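Local coordinates for replication protein A (Methanococcus maripaludis, PDB 3E0E) that probably binds DNA, here represented by one OB-fold domain cut from a longer replication protein, at residues Y3-L8 and G14-E19. Numbering follows the deposited sequence.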
loop_
_atom_site.group_PDB
_atom_site.type_symbol
_atom_site.label_atom_id
_atom_site.label_comp_id
_atom_site.label_asym_id
_atom_site.label_seq_id
_atom_site.Cartn_x
_atom_site.Cartn_y
_atom_site.Cartn_z
ATOM N N TYR A 3 -7.917 2.573 9.970
ATOM C CA TYR A 3 -6.986 3.575 10.454
ATOM C C TYR A 3 -6.714 4.702 9.488
ATOM O O TYR A 3 -6.813 4.539 8.273
ATOM C CB TYR A 3 -5.643 2.924 10.771
ATOM C CG TYR A 3 -5.595 2.152 12.062
ATOM C CD1 TYR A 3 -5.567 2.813 13.286
ATOM C CD2 TYR A 3 -5.521 0.765 12.061
ATOM C CE1 TYR A 3 -5.453 2.110 14.477
ATOM C CE2 TYR A 3 -5.406 0.051 13.248
ATOM C CZ TYR A 3 -5.366 0.732 14.450
ATOM O OH TYR A 3 -5.190 0.043 15.624
ATOM N N LYS A 4 -6.379 5.854 10.053
ATOM C CA LYS A 4 -5.983 6.996 9.253
ATOM C C LYS A 4 -4.473 6.802 9.266
ATOM O O LYS A 4 -3.922 6.256 10.227
ATOM C CB LYS A 4 -6.370 8.308 9.939
ATOM C CG LYS A 4 -7.864 8.605 9.908
ATOM C CD LYS A 4 -8.349 8.809 8.474
ATOM C CE LYS A 4 -9.815 9.209 8.414
ATOM N NZ LYS A 4 -10.253 9.453 7.008
ATOM N N ILE A 5 -3.799 7.222 8.207
ATOM C CA ILE A 5 -2.361 7.050 8.130
ATOM C C ILE A 5 -1.628 7.673 9.316
ATOM O O ILE A 5 -0.621 7.141 9.770
ATOM C CB ILE A 5 -1.820 7.621 6.801
ATOM C CG1 ILE A 5 -2.338 6.766 5.637
ATOM C CG2 ILE A 5 -0.300 7.658 6.819
ATOM C CD1 ILE A 5 -2.011 7.315 4.249
ATOM N N SER A 6 -2.149 8.783 9.834
ATOM C CA SER A 6 -1.512 9.446 10.969
ATOM C C SER A 6 -1.604 8.628 12.256
ATOM O O SER A 6 -0.867 8.878 13.210
ATOM C CB SER A 6 -2.143 10.821 11.203
ATOM O OG SER A 6 -3.515 10.706 11.546
ATOM N N GLU A 7 -2.504 7.649 12.282
ATOM C CA GLU A 7 -2.687 6.824 13.470
ATOM C C GLU A 7 -1.823 5.572 13.462
ATOM O O GLU A 7 -1.711 4.881 14.472
ATOM C CB GLU A 7 -4.158 6.425 13.603
ATOM C CG GLU A 7 -5.113 7.607 13.581
ATOM C CD GLU A 7 -6.568 7.184 13.674
ATOM O OE1 GLU A 7 -6.996 6.330 12.869
ATOM O OE2 GLU A 7 -7.289 7.713 14.548
ATOM N N LEU A 8 -1.210 5.277 12.322
ATOM C CA LEU A 8 -0.369 4.089 12.214
ATOM C C LEU A 8 0.849 4.126 13.134
ATOM O O LEU A 8 1.414 5.189 13.395
ATOM C CB LEU A 8 0.089 3.903 10.767
ATOM C CG LEU A 8 -1.035 3.698 9.748
ATOM C CD1 LEU A 8 -0.435 3.609 8.356
ATOM C CD2 LEU A 8 -1.825 2.440 10.085
ATOM N N GLY A 14 -3.082 -3.299 10.356
ATOM C CA GLY A 14 -4.390 -2.704 10.201
ATOM C C GLY A 14 -4.738 -2.430 8.759
ATOM O O GLY A 14 -4.041 -2.865 7.838
ATOM N N THR A 15 -5.818 -1.684 8.566
ATOM C CA THR A 15 -6.292 -1.359 7.236
ATOM C C THR A 15 -6.468 0.145 7.113
ATOM O O THR A 15 -6.890 0.804 8.059
ATOM C CB THR A 15 -7.659 -2.032 6.971
ATOM O OG1 THR A 15 -7.545 -3.446 7.169
ATOM C CG2 THR A 15 -8.124 -1.763 5.552
ATOM N N ILE A 16 -6.124 0.682 5.949
ATOM C CA ILE A 16 -6.297 2.104 5.682
ATOM C C ILE A 16 -6.980 2.218 4.329
ATOM O O ILE A 16 -6.804 1.354 3.469
ATOM C CB ILE A 16 -4.951 2.880 5.603
ATOM C CG1 ILE A 16 -4.050 2.282 4.515
ATOM C CG2 ILE A 16 -4.272 2.887 6.965
ATOM C CD1 ILE A 16 -2.809 3.112 4.235
ATOM N N ASN A 17 -7.780 3.265 4.154
ATOM C CA ASN A 17 -8.458 3.510 2.886
ATOM C C ASN A 17 -7.736 4.739 2.379
ATOM O O ASN A 17 -7.895 5.830 2.927
ATOM C CB ASN A 17 -9.944 3.811 3.105
ATOM C CG ASN A 17 -10.671 2.658 3.753
ATOM O OD1 ASN A 17 -10.245 1.507 3.650
ATOM N ND2 ASN A 17 -11.784 2.953 4.415
ATOM N N ALA A 18 -6.934 4.563 1.336
ATOM C CA ALA A 18 -6.137 5.665 0.836
ATOM C C ALA A 18 -6.019 5.774 -0.670
ATOM O O ALA A 18 -6.172 4.802 -1.400
ATOM C CB ALA A 18 -4.742 5.581 1.446
ATOM N N GLU A 19 -5.718 6.989 -1.113
ATOM C CA GLU A 19 -5.534 7.302 -2.518
ATOM C C GLU A 19 -4.137 6.889 -2.971
ATOM O O GLU A 19 -3.152 7.121 -2.271
ATOM C CB GLU A 19 -5.705 8.812 -2.725
ATOM C CG GLU A 19 -5.183 9.326 -4.056
ATOM C CD GLU A 19 -5.138 10.841 -4.123
ATOM O OE1 GLU A 19 -4.649 11.370 -5.142
ATOM O OE2 GLU A 19 -5.585 11.504 -3.162
HETATM O O HOH W 1 -9.113 4.472 6.720
#
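Tyr-3 joins the N-terminal chain to residues 14-19 of strand 12-29, the long strand of this OB-fold domain, in an example of a 3-10 turn anchored to a curled sheet by one direct backbone bond, a water and a branched apolar residue. Tyr-3 N donates to Thr-15 O at 2.8 Å in a nearly straight bond, 171° at the hydrogen. One water donates to Tyr-3 O at 2.8 Å and accepts from Asn-17 N at 3.1 Å. The chain then goes on into the 3-10 segment 5-7. That turn is tied within itself by Glu-7, whose OE1 accepts from Lys-4 N on the anti side of the carboxylate, 27° out of its plane.

Apolar packing centres on Ile-16, whose two branches serve different partners. With CG1 held between backbone N and carbonyl carbon (chi1 58°), CG2 sits over the face of the Tyr-3 carbonyl, 3.3 Å from Tyr-3 O, and also meets Leu-8 CD2 at 4.0 Å, the two side chains crossing at about a right angle. The CG1-CD1 arm instead rests its CD1 on Ile-5 CG1 at 3.9 Å. The Tyr-3 ring turns an edge to Gly-14, with CD2 4.1 Å from Gly-14 CA.

Beyond Ile-16, strand 69-78 runs antiparallel to strand 12-29 and supplies Val-72, while Ile-51 of strand 49-56 packs on both Ile-5 and Leu-8, seating the N-terminal turn against the sheet.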